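Phospholipase C-beta (PLC-beta) (Sepia officinalis, PDB 3QR0) is a multidomain phospholipase C of the beta class, joining PH, EF-hand, TIM-barrel and C2 domains in one chain, with a calcium ion bound in the barrel. Local coordinates at residues A[63-68]-A[108-113]; A[214-219]-A[287-292]; A[344-349]-A[381-386]; A[448-453]-A[518-523]. All coordinates share one frame; numbering follows the deposited sequence.

Contact 1: A[63-68]-A[108-113]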
loop_
_atom_site.group_PDB
_atom_site.type_symbol
_atom_site.label_atom_id
_atom_site.label_comp_id
_atom_site.label_asym_id
_atom_site.label_seq_id
_atom_site.Cartn_x
_atom_site.Cartn_y
_atom_site.Cartn_z
ATOM N N GLN A 63 11.191 -24.733 -7.882
ATOM C CA GLN A 63 10.038 -23.874 -8.089
ATOM C C GLN A 63 9.820 -23.065 -6.825
ATOM O O GLN A 63 10.121 -23.535 -5.728
ATOM C CB GLN A 63 8.799 -24.707 -8.402
ATOM C CG GLN A 63 8.962 -25.616 -9.607
ATOM C CD GLN A 63 9.276 -24.845 -10.866
ATOM O OE1 GLN A 63 10.410 -24.845 -11.346
ATOM N NE2 GLN A 63 8.279 -24.161 -11.394
ATOM N N LEU A 64 9.318 -21.846 -6.972
ATOM C CA LEU A 64 9.069 -21.006 -5.807
ATOM C C LEU A 64 7.975 -19.981 -6.034
ATOM O O LEU A 64 7.610 -19.679 -7.173
ATOM C CB LEU A 64 10.358 -20.301 -5.352
ATOM C CG LEU A 64 10.900 -19.145 -6.204
ATOM C CD1 LEU A 64 12.023 -18.438 -5.471
ATOM C CD2 LEU A 64 11.380 -19.636 -7.559
ATOM N N LEU A 65 7.448 -19.482 -4.921
ATOM C CA LEU A 65 6.604 -18.301 -4.894
ATOM C C LEU A 65 7.215 -17.300 -3.916
ATOM O O LEU A 65 7.448 -17.622 -2.744
ATOM C CB LEU A 65 5.183 -18.645 -4.456
ATOM C CG LEU A 65 4.300 -19.399 -5.449
ATOM C CD1 LEU A 65 2.951 -19.706 -4.805
ATOM C CD2 LEU A 65 4.116 -18.614 -6.750
ATOM N N ASP A 66 7.495 -16.102 -4.415
ATOM C CA ASP A 66 7.980 -15.001 -3.592
ATOM C C ASP A 66 6.773 -14.457 -2.843
ATOM O O ASP A 66 5.844 -13.926 -3.457
ATOM C CB ASP A 66 8.601 -13.927 -4.492
ATOM C CG ASP A 66 9.272 -12.804 -3.716
ATOM O OD1 ASP A 66 8.876 -12.525 -2.571
ATOM O OD2 ASP A 66 10.199 -12.180 -4.275
ATOM N N LEU A 67 6.790 -14.590 -1.517
ATOM C CA LEU A 67 5.642 -14.204 -0.698
ATOM C C LEU A 67 5.359 -12.695 -0.738
ATOM O O LEU A 67 4.278 -12.262 -0.335
ATOM C CB LEU A 67 5.825 -14.673 0.746
ATOM C CG LEU A 67 5.842 -16.189 0.959
ATOM C CD1 LEU A 67 5.935 -16.514 2.438
ATOM C CD2 LEU A 67 4.612 -16.857 0.348
ATOM N N ALA A 68 6.312 -11.916 -1.250
ATOM C CA ALA A 68 6.107 -10.489 -1.507
ATOM C C ALA A 68 4.933 -10.214 -2.458
ATOM O O ALA A 68 4.364 -9.129 -2.427
ATOM C CB ALA A 68 7.379 -9.862 -2.060
ATOM N N ILE A 108 -3.918 -20.675 -3.474
ATOM C CA ILE A 108 -3.083 -19.493 -3.308
ATOM C C ILE A 108 -3.254 -18.608 -4.539
ATOM O O ILE A 108 -3.225 -19.102 -5.667
ATOM C CB ILE A 108 -1.595 -19.867 -3.154
ATOM C CG1 ILE A 108 -1.408 -20.925 -2.063
ATOM C CG2 ILE A 108 -0.756 -18.628 -2.832
ATOM C CD1 ILE A 108 0.023 -21.452 -1.948
ATOM N N CYS A 109 -3.464 -17.310 -4.330
ATOM C CA CYS A 109 -3.379 -16.363 -5.440
ATOM C C CYS A 109 -2.253 -15.373 -5.218
ATOM O O CYS A 109 -2.020 -14.897 -4.101
ATOM C CB CYS A 109 -4.700 -15.643 -5.704
ATOM S SG CYS A 109 -5.384 -14.728 -4.341
ATOM N N HIS A 110 -1.559 -15.079 -6.309
ATOM C CA HIS A 110 -0.362 -14.263 -6.293
ATOM C C HIS A 110 -0.308 -13.409 -7.548
ATOM O O HIS A 110 -0.792 -13.803 -8.615
ATOM C CB HIS A 110 0.897 -15.139 -6.188
ATOM C CG HIS A 110 0.795 -16.446 -6.919
ATOM N ND1 HIS A 110 1.289 -16.629 -8.193
ATOM C CD2 HIS A 110 0.258 -17.634 -6.550
ATOM C CE1 HIS A 110 1.058 -17.871 -8.580
ATOM N NE2 HIS A 110 0.428 -18.501 -7.603
ATOM N N GLY A 111 0.282 -12.229 -7.410
ATOM C CA GLY A 111 0.475 -11.360 -8.547
ATOM C C GLY A 111 1.257 -10.125 -8.168
ATOM O O GLY A 111 1.114 -9.601 -7.056
ATOM N N TYR A 112 2.089 -9.672 -9.099
ATOM C CA TYR A 112 2.847 -8.428 -8.953
ATOM C C TYR A 112 1.909 -7.280 -8.567
ATOM O O TYR A 112 2.202 -6.511 -7.656
ATOM C CB TYR A 112 3.576 -8.119 -10.260
ATOM C CG TYR A 112 4.701 -7.129 -10.134
ATOM C CD1 TYR A 112 5.780 -7.380 -9.289
ATOM C CD2 TYR A 112 4.709 -5.953 -10.878
ATOM C CE1 TYR A 112 6.831 -6.483 -9.180
ATOM C CE2 TYR A 112 5.762 -5.049 -10.778
ATOM C CZ TYR A 112 6.815 -5.323 -9.922
ATOM O OH TYR A 112 7.861 -4.441 -9.802
ATOM N N ASN A 113 0.798 -7.181 -9.301
ATOM C CA ASN A 113 -0.341 -6.332 -8.957
ATOM C C ASN A 113 -1.526 -7.239 -8.651
ATOM O O ASN A 113 -1.466 -8.440 -8.925
ATOM C CB ASN A 113 -0.678 -5.357 -10.101
ATOM C CG ASN A 113 -1.222 -6.062 -11.352
ATOM O OD1 ASN A 113 -2.362 -6.520 -11.382
ATOM N ND2 ASN A 113 -0.405 -6.117 -12.396
#
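Asp66 OD1 is gripped twice, by Ala68 N and by Lys157 NZ, right beside Leu65, whose CD2 covers the imidazole of His110. The bond from Ala68 N to Asp66 OD1 is 2.9 Å long and closes an Asx turn; Lys157 adds a salt bridge from helix 151-165. Across the contact itself the interaction is apolar. Leu65 CD2 sits over the middle of the His110 ring, 3.6 Å from its centroid and only 10° off the ring normal, a clear CH-pi contact. Its other methyl, CD1, lies over the rim, 3.8 Å from His110 CD2, and continues to Ile108 CG2 at 4.3 Å. The leucine and histidine side chains cross at about a right angle. The bond from His110 NE2 to Thr120 OG1 helps set the rotation of the ring, while Leu65 CD2 covers one face. A chi1 of 35°, with His110 CG between its own backbone N and carbonyl carbon, goes with the turn of that face toward Leu65. All this belongs to a PH domain, whose antiparallel sheet curls over so that strands 63-66 and 105-110, not neighbours in strand order, still meet through their side chains. Strand 51-54 pairs with the first, strands 118-124 and 70-75 flank the second, and Ile108 also packs on Leu52, Leu122 and Ile73.

Contact 2: A[214-219]-A[287-292]; sequences DFDTFF and VNKKGK
Val287, near the end of helix 273-288, meets Phe219 of helix 215-225. Its CB points away from that helix, yet CG2, set beside the valine's own backbone N, still comes up obliquely to the ring, 3.9 Å from Phe219 CE2. Tyr304 touches both, standing edge-to-face to the Phe219 ring, so the pair is packed against helix 299-307 as well. After Asn288, Lys289 leaves the helix with a positive phi of 51°. Its chain, kinked at chi2 and chi4, folds round to bring NZ 2.7 Å from Asp216 OD2, a salt bridge that joins helix 215-225 to the end of helix 273-288 in the EF-hand-like region, a largely helical part of this phospholipase C. Asp216 turns its carboxylate to the lysine with CG beside the backbone N, chi1 -74°. The ammonium meets the anti side of OD2, 30° out of the carboxylate plane, and bonds Ser285 O too, so it has a partner on each helix. Asp214, the N-cap of helix 215-225, accepts the capping bond from Thr217 N on OD2; that oxygen is 5.8 Å from Lys289 NZ, near enough that the two charges may feel each other. A short 3-10 segment at 290-291 then leads to Lys292, whose NZ bonds back to Asn281 OD1 and Ser285 OG.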
loop_
_atom_site.group_PDB
_atom_site.type_symbol
_atom_site.label_atom_id
_atom_site.label_comp_id
_atom_site.label_asym_id
_atom_site.label_seq_id
_atom_site.Cartn_x
_atom_site.Cartn_y
_atom_site.Cartn_z
ATOM N N ASP A 214 28.635 -18.057 4.348
ATOM C CA ASP A 214 27.998 -17.360 5.472
ATOM C C ASP A 214 27.523 -15.969 5.046
ATOM O O ASP A 214 28.030 -15.408 4.076
ATOM C CB ASP A 214 28.973 -17.237 6.650
ATOM C CG ASP A 214 30.232 -16.471 6.290
ATOM O OD1 ASP A 214 31.120 -17.052 5.627
ATOM O OD2 ASP A 214 30.333 -15.287 6.663
ATOM N N PHE A 215 26.568 -15.407 5.783
ATOM C CA PHE A 215 25.996 -14.109 5.411
ATOM C C PHE A 215 27.012 -12.960 5.426
ATOM O O PHE A 215 26.977 -12.092 4.553
ATOM C CB PHE A 215 24.793 -13.741 6.288
ATOM C CG PHE A 215 24.158 -12.436 5.903
ATOM C CD1 PHE A 215 23.456 -12.320 4.710
ATOM C CD2 PHE A 215 24.294 -11.311 6.707
ATOM C CE1 PHE A 215 22.884 -11.109 4.332
ATOM C CE2 PHE A 215 23.724 -10.098 6.337
ATOM C CZ PHE A 215 23.016 -9.999 5.147
ATOM N N ASP A 216 27.911 -12.942 6.406
ATOM C CA ASP A 216 28.868 -11.834 6.502
ATOM C C ASP A 216 29.832 -11.813 5.318
ATOM O O ASP A 216 30.202 -10.743 4.838
ATOM C CB ASP A 216 29.615 -11.857 7.840
ATOM C CG ASP A 216 28.739 -11.412 9.002
ATOM O OD1 ASP A 216 27.659 -10.835 8.758
ATOM O OD2 ASP A 216 29.130 -11.634 10.170
ATOM N N THR A 217 30.211 -12.991 4.833
ATOM C CA THR A 217 30.988 -13.092 3.599
ATOM C C THR A 217 30.119 -12.733 2.390
ATOM O O THR A 217 30.607 -12.139 1.424
ATOM C CB THR A 217 31.576 -14.499 3.422
ATOM O OG1 THR A 217 32.272 -14.869 4.619
ATOM C CG2 THR A 217 32.535 -14.538 2.243
ATOM N N PHE A 218 28.836 -13.087 2.442
ATOM C CA PHE A 218 27.886 -12.654 1.410
ATOM C C PHE A 218 27.776 -11.123 1.358
ATOM O O PHE A 218 27.612 -10.555 0.278
ATOM C CB PHE A 218 26.503 -13.292 1.616
ATOM C CG PHE A 218 25.585 -13.164 0.420
ATOM C CD1 PHE A 218 25.950 -13.689 -0.815
ATOM C CD2 PHE A 218 24.355 -12.532 0.532
ATOM C CE1 PHE A 218 25.106 -13.578 -1.922
ATOM C CE2 PHE A 218 23.501 -12.420 -0.571
ATOM C CZ PHE A 218 23.879 -12.939 -1.796
ATOM N N PHE A 219 27.875 -10.453 2.507
ATOM C CA PHE A 219 27.919 -8.985 2.513
ATOM C C PHE A 219 29.223 -8.465 1.906
ATOM O O PHE A 219 29.221 -7.456 1.208
ATOM C CB PHE A 219 27.728 -8.399 3.915
ATOM C CG PHE A 219 27.618 -6.898 3.917
ATOM C CD1 PHE A 219 26.463 -6.276 3.460
ATOM C CD2 PHE A 219 28.683 -6.106 4.338
ATOM C CE1 PHE A 219 26.354 -4.885 3.444
ATOM C CE2 PHE A 219 28.584 -4.706 4.322
ATOM C CZ PHE A 219 27.418 -4.102 3.874
ATOM N N VAL A 287 31.514 -6.731 9.651
ATOM C CA VAL A 287 32.337 -6.357 8.498
ATOM C C VAL A 287 33.835 -6.656 8.658
ATOM O O VAL A 287 34.484 -7.031 7.682
ATOM C CB VAL A 287 32.127 -4.873 8.146
ATOM C CG1 VAL A 287 33.175 -4.390 7.159
ATOM C CG2 VAL A 287 30.718 -4.667 7.585
ATOM N N ASN A 288 34.381 -6.490 9.865
ATOM C CA ASN A 288 35.826 -6.655 10.100
ATOM C C ASN A 288 36.228 -7.709 11.140
ATOM O O ASN A 288 37.425 -7.981 11.305
ATOM C CB ASN A 288 36.453 -5.305 10.482
ATOM C CG ASN A 288 36.580 -4.369 9.294
ATOM O OD1 ASN A 288 37.005 -4.780 8.217
ATOM N ND2 ASN A 288 36.210 -3.107 9.483
ATOM N N LYS A 289 35.247 -8.299 11.824
ATOM C CA LYS A 289 35.499 -9.319 12.852
ATOM C C LYS A 289 36.551 -8.844 13.869
ATOM O O LYS A 289 36.432 -7.736 14.380
ATOM C CB LYS A 289 35.865 -10.659 12.201
ATOM C CG LYS A 289 34.722 -11.276 11.393
ATOM C CD LYS A 289 33.707 -11.957 12.303
ATOM C CE LYS A 289 32.548 -12.556 11.505
ATOM N NZ LYS A 289 31.763 -11.509 10.792
ATOM N N LYS A 290 37.584 -9.636 14.155
ATOM C CA LYS A 290 38.573 -9.239 15.164
ATOM C C LYS A 290 39.541 -8.167 14.646
ATOM O O LYS A 290 40.434 -7.726 15.377
ATOM C CB LYS A 290 39.323 -10.459 15.701
ATOM C CG LYS A 290 38.399 -11.458 16.396
ATOM C CD LYS A 290 39.168 -12.640 16.965
ATOM C CE LYS A 290 38.242 -13.654 17.625
ATOM N NZ LYS A 290 39.013 -14.807 18.172
ATOM N N GLY A 291 39.352 -7.751 13.392
ATOM C CA GLY A 291 39.950 -6.521 12.874
ATOM C C GLY A 291 39.266 -5.256 13.376
ATOM O O GLY A 291 39.768 -4.150 13.160
ATOM N N LYS A 292 38.117 -5.407 14.039
ATOM C CA LYS A 292 37.394 -4.263 14.603
ATOM C C LYS A 292 38.203 -3.567 15.690
ATOM O O LYS A 292 38.993 -4.202 16.396
ATOM C CB LYS A 292 36.042 -4.700 15.186
ATOM C CG LYS A 292 36.141 -5.515 16.473
ATOM C CD LYS A 292 34.833 -6.229 16.798
ATOM C CE LYS A 292 34.998 -7.121 18.029
ATOM N NZ LYS A 292 33.760 -7.870 18.366
#

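Contact 3: A[344-349]-A[381-386]; sequences GHQLTG and ITHGFT
His383 swings its ring opposite its backbone N, chi1 -163°, and this presents the ND1 edge to the carbonyl of Gln346, while the bend of Gln346 at chi2 (-69°) carries OE1 above the ring plane, off the rim near CE1. Both loops belong to the X half of the TIM barrel of this phospholipase C; the nearest atoms of the His383 side chain and the bound calcium ion are about 6 Å apart, and a glycerol, probably a crystallisation additive, comes within about 3 Å of that side chain. The key bond runs from His383 ND1 to Gln346 O, 2.7 Å long and nearly straight at 164°. The oxygen lies close to the plane of the imidazole, whereas the donor is somewhat tilted from the carbonyl plane. Gln346 OE1 passes 4.0 Å from His383 CE1, with amide and ring well off parallel, but its polar partners are elsewhere: NE2 bonds Ser580 OG, and OE1 takes a bond from ND2 of Asn339, a calcium ligand. A second-shell link thus runs from this loop to the metal site. Residues 383-386 form a type II beta turn. The backbone bond closing it is weak, and Thr386 OG1 backs it up with a 2.6 Å bond to His383 O. The Leu347 and Thr386 side chains cross at about a right angle, Leu347 CD2 3.6 Å from Thr386 CG2. That same Thr386 CG2 also lies 3.7 Å above the His383 ring plane, displaced toward the rim.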
loop_
_atom_site.group_PDB
_atom_site.type_symbol
_atom_site.label_atom_id
_atom_site.label_comp_id
_atom_site.label_asym_id
_atom_site.label_seq_id
_atom_site.Cartn_x
_atom_site.Cartn_y
_atom_site.Cartn_z
ATOM N N GLY A 344 -11.659 -3.119 -15.113
ATOM C CA GLY A 344 -11.046 -2.321 -16.175
ATOM C C GLY A 344 -11.843 -1.080 -16.555
ATOM O O GLY A 344 -12.133 -0.235 -15.707
ATOM N N HIS A 345 -12.193 -0.995 -17.837
ATOM C CA HIS A 345 -12.888 0.151 -18.426
ATOM C C HIS A 345 -14.316 0.234 -17.887
ATOM O O HIS A 345 -14.957 -0.797 -17.655
ATOM C CB HIS A 345 -12.905 -0.029 -19.945
ATOM C CG HIS A 345 -13.195 1.215 -20.726
ATOM N ND1 HIS A 345 -14.474 1.593 -21.078
ATOM C CD2 HIS A 345 -12.366 2.124 -21.294
ATOM C CE1 HIS A 345 -14.421 2.700 -21.798
ATOM N NE2 HIS A 345 -13.153 3.044 -21.943
ATOM N N GLN A 346 -14.807 1.456 -17.690
ATOM C CA GLN A 346 -16.140 1.683 -17.113
ATOM C C GLN A 346 -17.299 1.250 -18.018
ATOM O O GLN A 346 -18.398 0.978 -17.525
ATOM C CB GLN A 346 -16.334 3.163 -16.759
ATOM C CG GLN A 346 -15.396 3.708 -15.687
ATOM C CD GLN A 346 -15.680 3.143 -14.310
ATOM O OE1 GLN A 346 -16.784 3.273 -13.791
ATOM N NE2 GLN A 346 -14.678 2.516 -13.711
ATOM N N LEU A 347 -17.071 1.215 -19.327
ATOM C CA LEU A 347 -18.139 0.939 -20.293
ATOM C C LEU A 347 -18.027 -0.416 -20.982
ATOM O O LEU A 347 -19.044 -1.004 -21.329
ATOM C CB LEU A 347 -18.187 2.029 -21.364
ATOM C CG LEU A 347 -18.307 3.476 -20.891
ATOM C CD1 LEU A 347 -18.322 4.399 -22.102
ATOM C CD2 LEU A 347 -19.547 3.678 -20.037
ATOM N N THR A 348 -16.802 -0.901 -21.189
ATOM C CA THR A 348 -16.571 -2.134 -21.942
ATOM C C THR A 348 -15.849 -3.222 -21.154
ATOM O O THR A 348 -15.515 -4.265 -21.719
ATOM C CB THR A 348 -15.733 -1.841 -23.203
ATOM O OG1 THR A 348 -14.496 -1.225 -22.815
ATOM C CG2 THR A 348 -16.491 -0.910 -24.149
ATOM N N GLY A 349 -15.608 -2.993 -19.864
ATOM C CA GLY A 349 -14.797 -3.900 -19.063
ATOM C C GLY A 349 -15.593 -5.022 -18.426
ATOM O O GLY A 349 -16.779 -5.178 -18.691
ATOM N N ILE A 381 -24.870 -7.319 -9.947
ATOM C CA ILE A 381 -24.038 -6.122 -9.863
ATOM C C ILE A 381 -23.403 -5.866 -11.220
ATOM O O ILE A 381 -22.827 -6.772 -11.829
ATOM C CB ILE A 381 -22.950 -6.267 -8.790
ATOM C CG1 ILE A 381 -23.589 -6.249 -7.399
ATOM C CG2 ILE A 381 -21.899 -5.149 -8.914
ATOM C CD1 ILE A 381 -22.608 -6.507 -6.256
ATOM N N THR A 382 -23.523 -4.630 -11.695
ATOM C CA THR A 382 -22.962 -4.231 -12.980
ATOM C C THR A 382 -23.037 -2.714 -13.122
ATOM O O THR A 382 -23.656 -2.038 -12.293
ATOM C CB THR A 382 -23.713 -4.901 -14.170
ATOM O OG1 THR A 382 -22.959 -4.729 -15.377
ATOM C CG2 THR A 382 -25.116 -4.314 -14.355
ATOM N N HIS A 383 -22.404 -2.182 -14.165
ATOM C CA HIS A 383 -22.543 -0.767 -14.500
ATOM C C HIS A 383 -23.705 -0.636 -15.478
ATOM O O HIS A 383 -23.608 -1.050 -16.635
ATOM C CB HIS A 383 -21.243 -0.205 -15.096
ATOM C CG HIS A 383 -21.171 1.293 -15.097
ATOM N ND1 HIS A 383 -20.168 1.988 -15.738
ATOM C CD2 HIS A 383 -21.973 2.229 -14.531
ATOM C CE1 HIS A 383 -20.354 3.286 -15.570
ATOM N NE2 HIS A 383 -21.443 3.461 -14.841
ATOM N N GLY A 384 -24.813 -0.079 -14.999
ATOM C CA GLY A 384 -26.040 -0.002 -15.782
ATOM C C GLY A 384 -25.920 0.761 -17.090
ATOM O O GLY A 384 -25.187 1.746 -17.179
ATOM N N PHE A 385 -26.653 0.286 -18.096
ATOM C CA PHE A 385 -26.693 0.872 -19.438
ATOM C C PHE A 385 -25.334 0.903 -20.152
ATOM O O PHE A 385 -25.091 1.764 -21.002
ATOM C CB PHE A 385 -27.322 2.269 -19.406
ATOM C CG PHE A 385 -28.677 2.304 -18.757
ATOM C CD1 PHE A 385 -29.816 2.004 -19.489
ATOM C CD2 PHE A 385 -28.814 2.644 -17.419
ATOM C CE1 PHE A 385 -31.079 2.039 -18.890
ATOM C CE2 PHE A 385 -30.070 2.677 -16.815
ATOM C CZ PHE A 385 -31.197 2.374 -17.551
ATOM N N THR A 386 -24.470 -0.058 -19.830
ATOM C CA THR A 386 -23.182 -0.196 -20.511
ATOM C C THR A 386 -23.037 -1.622 -21.030
ATOM O O THR A 386 -23.941 -2.433 -20.867
ATOM C CB THR A 386 -21.998 0.101 -19.576
ATOM O OG1 THR A 386 -21.871 -0.966 -18.628
ATOM C CG2 THR A 386 -22.178 1.445 -18.854
#

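Contact 4: A[448-453]-A[518-523]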
loop_
_atom_site.group_PDB
_atom_site.type_symbol
_atom_site.label_atom_id
_atom_site.label_comp_id
_atom_site.label_asym_id
_atom_site.label_seq_id
_atom_site.Cartn_x
_atom_site.Cartn_y
_atom_site.Cartn_z
ATOM N N HIS A 448 -24.992 5.805 21.323
ATOM C CA HIS A 448 -24.997 6.491 20.032
ATOM C C HIS A 448 -26.326 6.329 19.292
ATOM O O HIS A 448 -26.380 5.736 18.211
ATOM C CB HIS A 448 -23.821 6.009 19.183
ATOM C CG HIS A 448 -22.490 6.350 19.773
ATOM N ND1 HIS A 448 -21.841 7.535 19.504
ATOM C CD2 HIS A 448 -21.707 5.682 20.656
ATOM C CE1 HIS A 448 -20.703 7.572 20.176
ATOM N NE2 HIS A 448 -20.601 6.463 20.887
ATOM N N PRO A 449 -27.407 6.877 19.869
ATOM C CA PRO A 449 -28.684 6.852 19.178
ATOM C C PRO A 449 -28.673 7.807 17.987
ATOM O O PRO A 449 -27.826 8.706 17.918
ATOM C CB PRO A 449 -29.669 7.327 20.246
ATOM C CG PRO A 449 -28.866 8.198 21.133
ATOM C CD PRO A 449 -27.476 7.633 21.134
ATOM N N LEU A 450 -29.603 7.599 17.060
ATOM C CA LEU A 450 -29.705 8.423 15.861
ATOM C C LEU A 450 -30.562 9.660 16.145
ATOM O O LEU A 450 -31.680 9.786 15.651
ATOM C CB LEU A 450 -30.287 7.610 14.702
ATOM C CG LEU A 450 -29.537 6.328 14.329
ATOM C CD1 LEU A 450 -30.315 5.556 13.259
ATOM C CD2 LEU A 450 -28.115 6.625 13.857
ATOM N N LYS A 451 -30.017 10.565 16.954
ATOM C CA LYS A 451 -30.675 11.822 17.291
ATOM C C LYS A 451 -29.711 12.958 16.983
ATOM O O LYS A 451 -28.501 12.741 16.948
ATOM C CB LYS A 451 -31.055 11.848 18.774
ATOM C CG LYS A 451 -32.148 10.855 19.159
ATOM C CD LYS A 451 -32.424 10.887 20.658
ATOM C CE LYS A 451 -33.574 9.967 21.030
ATOM N NZ LYS A 451 -33.853 10.001 22.492
ATOM N N PRO A 452 -30.240 14.175 16.761
ATOM C CA PRO A 452 -29.364 15.321 16.507
ATOM C C PRO A 452 -28.405 15.625 17.662
ATOM O O PRO A 452 -28.784 15.525 18.826
ATOM C CB PRO A 452 -30.348 16.482 16.293
ATOM C CG PRO A 452 -31.644 16.011 16.821
ATOM C CD PRO A 452 -31.660 14.536 16.625
ATOM N N GLY A 453 -27.165 15.966 17.327
ATOM C CA GLY A 453 -26.154 16.316 18.326
ATOM C C GLY A 453 -25.359 15.141 18.873
ATOM O O GLY A 453 -24.408 15.339 19.630
ATOM N N VAL A 518 -29.827 0.469 7.423
ATOM C CA VAL A 518 -29.091 1.735 7.418
ATOM C C VAL A 518 -29.228 2.430 8.766
ATOM O O VAL A 518 -30.313 2.464 9.346
ATOM C CB VAL A 518 -29.592 2.673 6.297
ATOM C CG1 VAL A 518 -28.772 3.956 6.260
ATOM C CG2 VAL A 518 -29.535 1.961 4.944
ATOM N N ASN A 519 -28.123 2.970 9.268
ATOM C CA ASN A 519 -28.144 3.705 10.536
ATOM C C ASN A 519 -27.173 4.884 10.546
ATOM O O ASN A 519 -27.601 6.020 10.372
ATOM C CB ASN A 519 -27.920 2.767 11.738
ATOM C CG ASN A 519 -26.930 1.652 11.446
ATOM O OD1 ASN A 519 -25.751 1.903 11.226
ATOM N ND2 ASN A 519 -27.409 0.411 11.454
ATOM N N TYR A 520 -25.881 4.621 10.732
ATOM C CA TYR A 520 -24.909 5.704 10.916
ATOM C C TYR A 520 -24.436 6.336 9.614
ATOM O O TYR A 520 -23.903 7.447 9.627
ATOM C CB TYR A 520 -23.702 5.214 11.722
ATOM C CG TYR A 520 -24.085 4.845 13.131
ATOM C CD1 TYR A 520 -24.478 5.824 14.036
ATOM C CD2 TYR A 520 -24.085 3.517 13.549
ATOM C CE1 TYR A 520 -24.850 5.496 15.323
ATOM C CE2 TYR A 520 -24.450 3.177 14.832
ATOM C CZ TYR A 520 -24.837 4.169 15.718
ATOM O OH TYR A 520 -25.202 3.833 16.997
ATOM N N ILE A 521 -24.618 5.634 8.499
ATOM C CA ILE A 521 -24.144 6.125 7.213
ATOM C C ILE A 521 -25.334 6.321 6.298
ATOM O O ILE A 521 -25.511 5.587 5.325
ATOM C CB ILE A 521 -23.115 5.168 6.552
ATOM C CG1 ILE A 521 -22.131 4.604 7.583
ATOM C CG2 ILE A 521 -22.365 5.901 5.444
ATOM C CD1 ILE A 521 -21.265 5.641 8.267
ATOM N N GLN A 522 -26.155 7.315 6.618
ATOM C CA GLN A 522 -27.372 7.566 5.868
ATOM C C GLN A 522 -27.126 8.605 4.781
ATOM O O GLN A 522 -26.898 9.769 5.086
ATOM C CB GLN A 522 -28.496 8.039 6.793
ATOM C CG GLN A 522 -29.825 8.152 6.087
ATOM C CD GLN A 522 -30.909 8.745 6.956
ATOM O OE1 GLN A 522 -30.820 8.736 8.188
ATOM N NE2 GLN A 522 -31.953 9.266 6.311
ATOM N N PRO A 523 -27.186 8.190 3.504
ATOM C CA PRO A 523 -26.976 9.143 2.421
ATOM C C PRO A 523 -28.203 10.013 2.202
ATOM O O PRO A 523 -29.303 9.491 2.044
ATOM C CB PRO A 523 -26.725 8.246 1.205
ATOM C CG PRO A 523 -27.455 6.985 1.505
ATOM C CD PRO A 523 -27.583 6.865 3.002
#
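The polar link is a single short hydrogen bond across the contact, from Tyr520 OH to His448 O, 2.5 Å. The oxygen lies at the ring edge, near the plane of the phenol, and the hydroxyl comes in at a C=O...donor angle of 139°. Tyr520 OH donates to His448 O and accepts from Ile445 N, both in the loop between helix 422-436 and strand 466-469. His448 itself turns its imidazole elsewhere, ND1 bonding Pro455 O, and leaves CB 3.4 Å from Tyr520 OH. Asn519 OD1 takes the N-H of the following Tyr520 at 2.8 Å; ND2 bonds Leu441 O. This is a meeting of the X and Y halves of the TIM barrel, the loop before strand 466-469 touching the chain that leads into strand 522-523. Apolar contact comes from Leu450, the centre of an inverse gamma turn. With CG beside its backbone N, chi1 -57°, its methyls are turned to Asn519 and Tyr520. CD2 lies 3.7 Å from Tyr520 CD1, approaching the ring obliquely, and 3.6 Å from Asn519 O; CD1 rests 4.0 Å from Asn519 CB. Tyr520 also packs on Leu467 of strand 466-469 and on Pro444 and Pro457 in loops.

How the contacts relate
The four contacts follow one another along the chain, each closing before the next opens, and step through the domains: PH in contact 1, the EF-hand-like region in contact 2, then the TIM barrel in contacts 3 and 4. None touches another. Contacts 1 and 2 have centres about 32 Å apart, as do contacts 3 and 4, while contacts 2 and 4 are about 63 Å apart and contacts 2 and 3 about 59 Å, on opposite sides of the chain's centre. They thus sample separate modules of one chain. Helix 151-165 packs against segments of both contacts 1 and 2, tying the first two modules together; of the barrel pair, contact 3 lies beside the calcium site.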